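Local coordinates for protein thiosulfate sulfurtransferase (Pseudomonas aeruginosa, PDB 1YT8) that probably transfers sulfur from thiosulfate to cyanide, using a single chain that carries four rhodanese-like domains, at residues A16-R21 / S319-R324; Q274-H279 / T283-V288; Q312-V317 / M345-A350. All coordinates share one frame; numbering follows the deposited sequence.

Interaction 1. Residues A16-R21 / S319-R324; sequences AALLAR and SVRGAR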
loop_
_atom_site.group_PDB
_atom_site.type_symbol
_atom_site.label_atom_id
_atom_site.label_comp_id
_atom_site.label_asym_id
_atom_site.label_seq_id
_atom_site.Cartn_x
_atom_site.Cartn_y
_atom_site.Cartn_z
ATOM N N ALA A 16 8.211 -13.299 20.304
ATOM C CA ALA A 16 9.413 -14.117 20.261
ATOM C C ALA A 16 9.902 -14.243 18.821
ATOM O O ALA A 16 11.096 -14.117 18.552
ATOM C CB ALA A 16 9.136 -15.503 20.850
ATOM N N ALA A 17 8.980 -14.480 17.890
ATOM C CA ALA A 17 9.362 -14.618 16.488
ATOM C C ALA A 17 9.912 -13.303 15.922
ATOM O O ALA A 17 10.888 -13.308 15.161
ATOM C CB ALA A 17 8.164 -15.108 15.656
ATOM N N LEU A 18 9.299 -12.181 16.294
ATOM C CA LEU A 18 9.755 -10.875 15.819
ATOM C C LEU A 18 11.172 -10.575 16.306
ATOM O O LEU A 18 11.998 -10.051 15.556
ATOM C CB LEU A 18 8.806 -9.767 16.293
ATOM C CG LEU A 18 7.404 -9.751 15.672
ATOM C CD1 LEU A 18 6.537 -8.718 16.391
ATOM C CD2 LEU A 18 7.501 -9.435 14.183
ATOM N N LEU A 19 11.457 -10.906 17.563
ATOM C CA LEU A 19 12.783 -10.662 18.128
ATOM C C LEU A 19 13.842 -11.559 17.485
ATOM O O LEU A 19 14.983 -11.142 17.288
ATOM C CB LEU A 19 12.759 -10.882 19.645
ATOM C CG LEU A 19 11.983 -9.840 20.454
ATOM C CD1 LEU A 19 11.930 -10.247 21.920
ATOM C CD2 LEU A 19 12.642 -8.474 20.290
ATOM N N ALA A 20 13.461 -12.790 17.164
ATOM C CA ALA A 20 14.365 -13.750 16.532
ATOM C C ALA A 20 14.422 -13.504 15.027
ATOM O O ALA A 20 15.270 -14.057 14.321
ATOM C CB ALA A 20 13.882 -15.173 16.805
ATOM N N ARG A 21 13.506 -12.670 14.549
ATOM C CA ARG A 21 13.399 -12.334 13.137
ATOM C C ARG A 21 13.057 -13.533 12.258
ATOM O O ARG A 21 13.569 -13.679 11.146
ATOM C CB ARG A 21 14.683 -11.644 12.672
ATOM C CG ARG A 21 14.905 -10.363 13.446
ATOM C CD ARG A 21 16.217 -9.689 13.150
ATOM N NE ARG A 21 16.445 -8.615 14.114
ATOM C CZ ARG A 21 17.530 -7.850 14.142
ATOM N NH1 ARG A 21 18.497 -8.036 13.253
ATOM N NH2 ARG A 21 17.646 -6.900 15.061
ATOM N N SER A 319 4.271 -8.396 3.408
ATOM C CA SER A 319 3.471 -8.618 4.601
ATOM C C SER A 319 4.067 -9.644 5.557
ATOM O O SER A 319 3.663 -9.731 6.717
ATOM C CB SER A 319 2.055 -9.027 4.189
ATOM O OG SER A 319 1.491 -8.028 3.350
ATOM N N VAL A 320 5.021 -10.428 5.068
ATOM C CA VAL A 320 5.681 -11.421 5.900
ATOM C C VAL A 320 6.903 -10.750 6.521
ATOM O O VAL A 320 7.917 -10.553 5.855
ATOM C CB VAL A 320 6.145 -12.637 5.071
ATOM C CG1 VAL A 320 6.941 -13.594 5.951
ATOM C CG2 VAL A 320 4.935 -13.348 4.468
ATOM N N ARG A 321 6.793 -10.383 7.795
ATOM C CA ARG A 321 7.899 -9.744 8.496
ATOM C C ARG A 321 8.989 -10.803 8.642
ATOM O O ARG A 321 8.719 -11.918 9.092
ATOM C CB ARG A 321 7.437 -9.249 9.871
ATOM C CG ARG A 321 8.474 -8.431 10.631
ATOM C CD ARG A 321 8.931 -7.200 9.845
ATOM N NE ARG A 321 9.760 -6.328 10.674
ATOM C CZ ARG A 321 10.547 -5.364 10.208
ATOM N NH1 ARG A 321 10.628 -5.134 8.904
ATOM N NH2 ARG A 321 11.251 -4.620 11.055
ATOM N N GLY A 322 10.214 -10.457 8.257
ATOM C CA GLY A 322 11.301 -11.417 8.336
ATOM C C GLY A 322 11.641 -11.972 6.962
ATOM O O GLY A 322 12.641 -12.677 6.798
ATOM N N ALA A 323 10.805 -11.654 5.974
ATOM C CA ALA A 323 11.010 -12.106 4.597
ATOM C C ALA A 323 12.220 -11.433 3.960
ATOM O O ALA A 323 12.848 -10.562 4.559
ATOM C CB ALA A 323 9.768 -11.831 3.753
ATOM N N ARG A 324 12.494 -11.832 2.722
ATOM C CA ARG A 324 13.628 -11.366 1.932
ATOM C C ARG A 324 13.137 -10.566 0.720
ATOM O O ARG A 324 12.189 -10.978 0.061
ATOM C CB ARG A 324 14.385 -12.612 1.460
ATOM C CG ARG A 324 15.864 -12.497 1.363
ATOM C CD ARG A 324 16.524 -13.860 1.601
ATOM N NE ARG A 324 15.986 -14.963 0.796
ATOM C CZ ARG A 324 16.536 -16.178 0.763
ATOM N NH1 ARG A 324 17.621 -16.423 1.485
ATOM N NH2 ARG A 324 16.019 -17.146 0.016
HETATM O O HOH W 1 14.321 -13.888 8.750
#

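Interaction 2. Residues Q274-H279 / T283-V288; sequences QWQDEH and TYLLDV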
loop_
_atom_site.group_PDB
_atom_site.type_symbol
_atom_site.label_atom_id
_atom_site.label_comp_id
_atom_site.label_asym_id
_atom_site.label_seq_id
_atom_site.Cartn_x
_atom_site.Cartn_y
_atom_site.Cartn_z
ATOM N N GLN A 274 18.778 -18.952 -6.849
ATOM C CA GLN A 274 19.113 -19.737 -5.670
ATOM C C GLN A 274 18.174 -19.407 -4.512
ATOM O O GLN A 274 17.644 -20.305 -3.855
ATOM C CB GLN A 274 20.561 -19.473 -5.253
ATOM C CG GLN A 274 20.973 -20.150 -3.953
ATOM C CD GLN A 274 20.663 -21.638 -3.948
ATOM O OE1 GLN A 274 20.989 -22.356 -4.895
ATOM N NE2 GLN A 274 20.035 -22.109 -2.874
ATOM N N TRP A 275 17.973 -18.117 -4.261
ATOM C CA TRP A 275 17.091 -17.691 -3.181
ATOM C C TRP A 275 15.681 -18.233 -3.380
ATOM O O TRP A 275 15.056 -18.720 -2.439
ATOM C CB TRP A 275 17.055 -16.161 -3.092
ATOM C CG TRP A 275 18.137 -15.583 -2.227
ATOM C CD1 TRP A 275 19.249 -16.226 -1.764
ATOM C CD2 TRP A 275 18.214 -14.239 -1.732
ATOM N NE1 TRP A 275 20.014 -15.369 -1.008
ATOM C CE2 TRP A 275 19.403 -14.143 -0.973
ATOM C CE3 TRP A 275 17.395 -13.110 -1.856
ATOM C CZ2 TRP A 275 19.795 -12.957 -0.340
ATOM C CZ3 TRP A 275 17.786 -11.927 -1.225
ATOM C CH2 TRP A 275 18.976 -11.864 -0.476
ATOM N N GLN A 276 15.190 -18.154 -4.611
ATOM C CA GLN A 276 13.854 -18.634 -4.929
ATOM C C GLN A 276 13.782 -20.155 -4.807
ATOM O O GLN A 276 12.697 -20.724 -4.692
ATOM C CB GLN A 276 13.467 -18.200 -6.345
ATOM C CG GLN A 276 13.537 -16.696 -6.563
ATOM C CD GLN A 276 13.357 -16.306 -8.018
ATOM O OE1 GLN A 276 14.024 -16.848 -8.903
ATOM N NE2 GLN A 276 12.462 -15.357 -8.274
ATOM N N ASP A 277 14.943 -20.806 -4.820
ATOM C CA ASP A 277 15.005 -22.259 -4.710
ATOM C C ASP A 277 14.994 -22.703 -3.246
ATOM O O ASP A 277 14.805 -23.884 -2.952
ATOM C CB ASP A 277 16.267 -22.789 -5.401
ATOM C CG ASP A 277 16.291 -24.308 -5.492
ATOM O OD1 ASP A 277 15.368 -24.886 -6.104
ATOM O OD2 ASP A 277 17.234 -24.925 -4.953
ATOM N N GLU A 278 15.200 -21.753 -2.334
ATOM C CA GLU A 278 15.205 -22.047 -0.903
ATOM C C GLU A 278 13.775 -21.903 -0.394
ATOM O O GLU A 278 13.300 -20.795 -0.129
ATOM C CB GLU A 278 16.142 -21.081 -0.174
ATOM C CG GLU A 278 17.485 -20.921 -0.876
ATOM C CD GLU A 278 18.506 -20.159 -0.058
ATOM O OE1 GLU A 278 18.142 -19.140 0.565
ATOM O OE2 GLU A 278 19.682 -20.578 -0.050
ATOM N N HIS A 279 13.098 -23.039 -0.262
ATOM C CA HIS A 279 11.704 -23.084 0.161
ATOM C C HIS A 279 11.438 -22.734 1.619
ATOM O O HIS A 279 10.286 -22.695 2.042
ATOM C CB HIS A 279 11.124 -24.468 -0.145
ATOM C CG HIS A 279 11.309 -24.898 -1.569
ATOM N ND1 HIS A 279 10.834 -24.166 -2.637
ATOM C CD2 HIS A 279 11.916 -25.986 -2.101
ATOM C CE1 HIS A 279 11.140 -24.785 -3.763
ATOM N NE2 HIS A 279 11.796 -25.892 -3.465
ATOM N N THR A 283 10.796 -14.827 -0.684
ATOM C CA THR A 283 11.589 -13.868 -1.447
ATOM C C THR A 283 10.698 -13.076 -2.397
ATOM O O THR A 283 10.110 -13.638 -3.316
ATOM C CB THR A 283 12.684 -14.589 -2.273
ATOM O OG1 THR A 283 13.541 -15.322 -1.389
ATOM C CG2 THR A 283 13.520 -13.581 -3.055
ATOM N N TYR A 284 10.594 -11.772 -2.159
ATOM C CA TYR A 284 9.781 -10.893 -2.995
ATOM C C TYR A 284 10.673 -10.227 -4.042
ATOM O O TYR A 284 11.646 -9.566 -3.691
ATOM C CB TYR A 284 9.139 -9.783 -2.150
ATOM C CG TYR A 284 8.205 -10.227 -1.044
ATOM C CD1 TYR A 284 6.912 -10.671 -1.325
ATOM C CD2 TYR A 284 8.596 -10.145 0.293
ATOM C CE1 TYR A 284 6.026 -11.017 -0.298
ATOM C CE2 TYR A 284 7.720 -10.489 1.326
ATOM C CZ TYR A 284 6.440 -10.922 1.022
ATOM O OH TYR A 284 5.584 -11.260 2.037
ATOM N N LEU A 285 10.340 -10.398 -5.318
ATOM C CA LEU A 285 11.099 -9.778 -6.407
ATOM C C LEU A 285 10.318 -8.520 -6.787
ATOM O O LEU A 285 9.233 -8.612 -7.362
ATOM C CB LEU A 285 11.184 -10.730 -7.602
ATOM C CG LEU A 285 11.957 -10.233 -8.827
ATOM C CD1 LEU A 285 13.398 -9.893 -8.434
ATOM C CD2 LEU A 285 11.935 -11.307 -9.905
ATOM N N LEU A 286 10.879 -7.354 -6.479
ATOM C CA LEU A 286 10.197 -6.077 -6.713
ATOM C C LEU A 286 10.899 -5.062 -7.624
ATOM O O LEU A 286 12.082 -4.785 -7.459
ATOM C CB LEU A 286 9.930 -5.425 -5.359
ATOM C CG LEU A 286 9.398 -6.372 -4.278
ATOM C CD1 LEU A 286 9.428 -5.669 -2.932
ATOM C CD2 LEU A 286 7.989 -6.823 -4.625
ATOM N N ASP A 287 10.137 -4.495 -8.561
ATOM C CA ASP A 287 10.623 -3.498 -9.526
ATOM C C ASP A 287 10.256 -2.102 -8.995
ATOM O O ASP A 287 9.075 -1.753 -8.936
ATOM C CB ASP A 287 9.941 -3.732 -10.882
ATOM C CG ASP A 287 10.568 -2.929 -12.016
ATOM O OD1 ASP A 287 10.834 -1.720 -11.839
ATOM O OD2 ASP A 287 10.775 -3.512 -13.104
ATOM N N VAL A 288 11.261 -1.307 -8.627
ATOM C CA VAL A 288 11.019 0.025 -8.066
ATOM C C VAL A 288 10.932 1.205 -9.044
ATOM O O VAL A 288 10.864 2.368 -8.623
ATOM C CB VAL A 288 12.082 0.362 -6.989
ATOM C CG1 VAL A 288 12.012 -0.655 -5.852
ATOM C CG2 VAL A 288 13.481 0.381 -7.605
HETATM O O HOH W 2 12.765 -17.847 -1.158
HETATM O O HOH W 3 10.730 -14.580 -5.811
#

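Interaction 3. Residues Q312-V317 / M345-A350; sequences QETDHV and MGWQVA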
loop_
_atom_site.group_PDB
_atom_site.type_symbol
_atom_site.label_atom_id
_atom_site.label_comp_id
_atom_site.label_asym_id
_atom_site.label_seq_id
_atom_site.Cartn_x
_atom_site.Cartn_y
_atom_site.Cartn_z
ATOM N N GLN A 312 7.080 3.580 1.624
ATOM C CA GLN A 312 5.957 4.168 2.362
ATOM C C GLN A 312 4.860 3.172 2.770
ATOM O O GLN A 312 4.287 3.292 3.850
ATOM C CB GLN A 312 5.333 5.295 1.527
ATOM C CG GLN A 312 4.087 5.948 2.122
ATOM C CD GLN A 312 4.379 6.810 3.340
ATOM O OE1 GLN A 312 5.536 7.105 3.653
ATOM N NE2 GLN A 312 3.322 7.233 4.027
ATOM N N GLU A 313 4.567 2.196 1.911
ATOM C CA GLU A 313 3.513 1.216 2.198
ATOM C C GLU A 313 4.068 -0.207 2.154
ATOM O O GLU A 313 3.445 -1.110 1.597
ATOM C CB GLU A 313 2.381 1.346 1.166
ATOM C CG GLU A 313 1.900 2.775 0.916
ATOM C CD GLU A 313 0.754 2.846 -0.088
ATOM O OE1 GLU A 313 0.765 2.064 -1.065
ATOM O OE2 GLU A 313 -0.151 3.692 0.092
ATOM N N THR A 314 5.232 -0.398 2.763
ATOM C CA THR A 314 5.916 -1.689 2.771
ATOM C C THR A 314 5.045 -2.901 3.126
ATOM O O THR A 314 5.157 -3.959 2.501
ATOM C CB THR A 314 7.128 -1.640 3.730
ATOM O OG1 THR A 314 7.828 -0.399 3.550
ATOM C CG2 THR A 314 8.086 -2.783 3.441
ATOM N N ASP A 315 4.179 -2.742 4.122
ATOM C CA ASP A 315 3.316 -3.831 4.570
ATOM C C ASP A 315 2.241 -4.284 3.576
ATOM O O ASP A 315 1.650 -5.354 3.747
ATOM C CB ASP A 315 2.668 -3.455 5.905
ATOM C CG ASP A 315 1.841 -2.193 5.812
ATOM O OD1 ASP A 315 2.425 -1.115 5.562
ATOM O OD2 ASP A 315 0.606 -2.284 5.984
ATOM N N HIS A 316 1.981 -3.484 2.545
ATOM C CA HIS A 316 0.987 -3.855 1.540
ATOM C C HIS A 316 1.558 -4.901 0.586
ATOM O O HIS A 316 0.812 -5.624 -0.074
ATOM C CB HIS A 316 0.555 -2.641 0.706
ATOM C CG HIS A 316 -0.327 -1.675 1.436
ATOM N ND1 HIS A 316 -1.006 -0.662 0.794
ATOM C CD2 HIS A 316 -0.636 -1.559 2.751
ATOM C CE1 HIS A 316 -1.695 0.037 1.679
ATOM N NE2 HIS A 316 -1.487 -0.487 2.874
ATOM N N VAL A 317 2.886 -4.966 0.519
ATOM C CA VAL A 317 3.585 -5.887 -0.375
ATOM C C VAL A 317 4.342 -6.969 0.392
ATOM O O VAL A 317 4.110 -8.163 0.198
ATOM C CB VAL A 317 4.581 -5.106 -1.264
ATOM C CG1 VAL A 317 5.277 -6.047 -2.238
ATOM C CG2 VAL A 317 3.840 -3.998 -2.013
HETATM N N MSE A 345 14.952 -0.336 7.978
HETATM C CA MSE A 345 13.691 -0.708 8.598
HETATM C C MSE A 345 13.746 -2.183 8.994
HETATM O O MSE A 345 12.719 -2.817 9.240
HETATM C CB MSE A 345 12.516 -0.434 7.653
HETATM C CG MSE A 345 12.150 1.042 7.576
HETATM SE SE MSE A 345 10.454 1.362 6.670
HETATM C CE MSE A 345 11.044 1.077 4.871
ATOM N N GLY A 346 14.968 -2.715 9.039
ATOM C CA GLY A 346 15.195 -4.093 9.450
ATOM C C GLY A 346 15.000 -5.217 8.452
ATOM O O GLY A 346 15.056 -6.387 8.835
ATOM N N TRP A 347 14.780 -4.892 7.183
ATOM C CA TRP A 347 14.573 -5.935 6.184
ATOM C C TRP A 347 15.864 -6.499 5.612
ATOM O O TRP A 347 16.865 -5.787 5.485
ATOM C CB TRP A 347 13.743 -5.411 5.005
ATOM C CG TRP A 347 12.330 -5.066 5.339
ATOM C CD1 TRP A 347 11.840 -3.838 5.690
ATOM C CD2 TRP A 347 11.224 -5.970 5.383
ATOM N NE1 TRP A 347 10.493 -3.923 5.950
ATOM C CE2 TRP A 347 10.088 -5.222 5.772
ATOM C CE3 TRP A 347 11.081 -7.345 5.136
ATOM C CZ2 TRP A 347 8.824 -5.802 5.921
ATOM C CZ3 TRP A 347 9.822 -7.922 5.284
ATOM C CH2 TRP A 347 8.709 -7.148 5.674
ATOM N N GLN A 348 15.841 -7.789 5.282
ATOM C CA GLN A 348 16.981 -8.404 4.625
ATOM C C GLN A 348 16.651 -8.054 3.182
ATOM O O GLN A 348 15.625 -8.483 2.642
ATOM C CB GLN A 348 16.998 -9.922 4.813
ATOM C CG GLN A 348 17.953 -10.625 3.851
ATOM C CD GLN A 348 18.216 -12.070 4.227
ATOM O OE1 GLN A 348 17.344 -12.757 4.761
ATOM N NE2 GLN A 348 19.422 -12.543 3.934
ATOM N N VAL A 349 17.508 -7.260 2.560
ATOM C CA VAL A 349 17.248 -6.825 1.202
ATOM C C VAL A 349 18.493 -6.843 0.328
ATOM O O VAL A 349 19.605 -6.569 0.786
ATOM C CB VAL A 349 16.647 -5.395 1.215
ATOM C CG1 VAL A 349 17.595 -4.443 1.924
ATOM C CG2 VAL A 349 16.365 -4.921 -0.209
ATOM N N ALA A 350 18.286 -7.172 -0.940
ATOM C CA ALA A 350 19.368 -7.227 -1.907
ATOM C C ALA A 350 18.965 -6.470 -3.165
ATOM O O ALA A 350 17.779 -6.319 -3.455
ATOM C CB ALA A 350 19.673 -8.678 -2.256
#

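Interaction 1. Residues A16-R21 / S319-R324
Leu18 and Arg321 meet where a Schellman motif closing helix 11-20 faces the type II beta turn Val320-Ala323, so that the first rhodanese-like domain touches the third. The aliphatic part of Arg321 does the packing. Its CB lies 4.3 Å from Leu18 CD2, and CG, anti to the backbone N (chi1 -174°), comes closest, 3.8 Å from that same methyl. The two side chains cross at about a right angle. A bend about the CB-CG bond (chi2 58°) carries CD away from the leucine, and the guanidinium leaves the contact: NH2 donates to Met345 O, with a weak second bond to His524 O, while the group makes a cation-pi contact with Trp347. A long arginine suits the place because its methylenes can cover a leucine while its guanidinium reaches on to Met345 O and the indole of Trp347. Leu18, which also packs on Thr523, provides the matching buried hydrocarbon.

Arg21, the C-prime residue, takes positive phi, and Gly322 occupies the turn position where phi is 104°, a value readily tolerated by glycine. With no side chain there, Gly322 CA comes within 4.3 Å of Arg21 O. One water donates to both carbonyls, doubtfully close to Arg21 O and 2.8 Å from Gly322 O, the latter also taking a bond from Arg281 NH2.

Interaction 2. Residues Q274-H279 / T283-V288
With chi1 at -59°, Thr283 sets its hydroxyl and its methyl against different parts of Trp275: OG1 stands beside the threonine backbone N and CG2 lies anti to it. Trp275, with chi1 -88°, turns its indole across the threonine, the two side chains meeting at about a right angle. CG2 then meets the ring at its edge, near the ring plane, 4.1 Å from CE3, while OG1 sits 4.0 Å from Trp275 CB. A water 2.7 Å from Thr283 OG1 and 2.8 Å from Trp275 O links the two. These segments form the second half of a beta-alpha-beta crossover in the third rhodanese-like domain, from helix 269-277 to strand 283-287. Threonine suits this strand start, being apolar on one branch and polar on the other: OG1 also bonds Arg324 NE, and Arg324 makes a cation-pi contact with the indole. That broad ring also covers Val326, Glu265 and Leu267. One residue on, Gln276 stretches along the exposed side of the contact, its NE2 4.4 Å from the buried Leu285 CD2. Suited to an exposed helix end, its amide reaches Thr283 O through a second water, which accepts from Gln276 NE2 at 3.1 Å.

Interaction 3. Residues Q312-V317 / M345-A350
Met345, present as selenomethionine, opens the 345-350 segment, starts its side chain toward Thr314 and reaches it with the methyl. The chain runs out extended until chi3 (-76°) bends the tip, leaving CE 3.8 Å from Thr314 OG1; the two side chains lie oblique to one another. Flexible and unbranched, the residue can reach from the end of helix 334-344 back to the short, weakly bonded helix at about 314-317. The threonine hydroxyl it touches is hydrogen-bonded to Leu310 O and to Ser116 OG, so CE merely packs beside an oxygen engaged by other groups.

Gly346 comes next and makes the turn. It is the C-prime residue of a Schellman motif that ends helix 334-344, with Gly346 N bonded to Ala343 O and Trp347 N to Leu342 O, and its positive phi suits glycine.

The chain then brings Trp347 back toward the same threonine. At chi1 -43° OG1 stays beside the Thr314 backbone N, which throws CG2 to the far side of CB, 3.7 Å from Trp347 NE1 and 3.9 Å from its CE2. The methyl approaches the indole obliquely as the two side chains slide past each other in opposite directions. A broad ring is well placed here, for it also packs on Leu342, Leu325 and Ala318. Thus the two branches of one buried threonine are divided between two partners.

Beyond Trp347 the backbone joins the sheet, where Val349 packs against Ala339 and Ala343 of helix 334-344. This helix-turn-strand unit belongs to the parallel alpha/beta core of a rhodanese domain, and the segment facing it begins at Gln312, which lines the sulfite pocket together with residues Cys193 to Arg198 of the second rhodanese-like domain.

Overall arrangement
From the N terminus, helix 11-20 supplies the first half of interaction 1, which closes only after almost 300 residues and joins the first rhodanese-like domain to the third. Within that long loop lies interaction 2, a short closure between helix 269-277 and strand 283-287. Interaction 3 follows it in series and crosses interaction 1: 312-317 precedes 319-324 in the chain, and 345-350 comes after it. Interactions 2 and 3 reach the same parallel sheet, where Trp275 CH2 packs 3.7 Å from Ala350 CB. Interaction 1 joins them through Arg324, the first residue of strand 324-328, which runs between strands 283-287 and 348-352; Arg324 is backbone-bonded to Tyr284, and its side chain packs on Gln348.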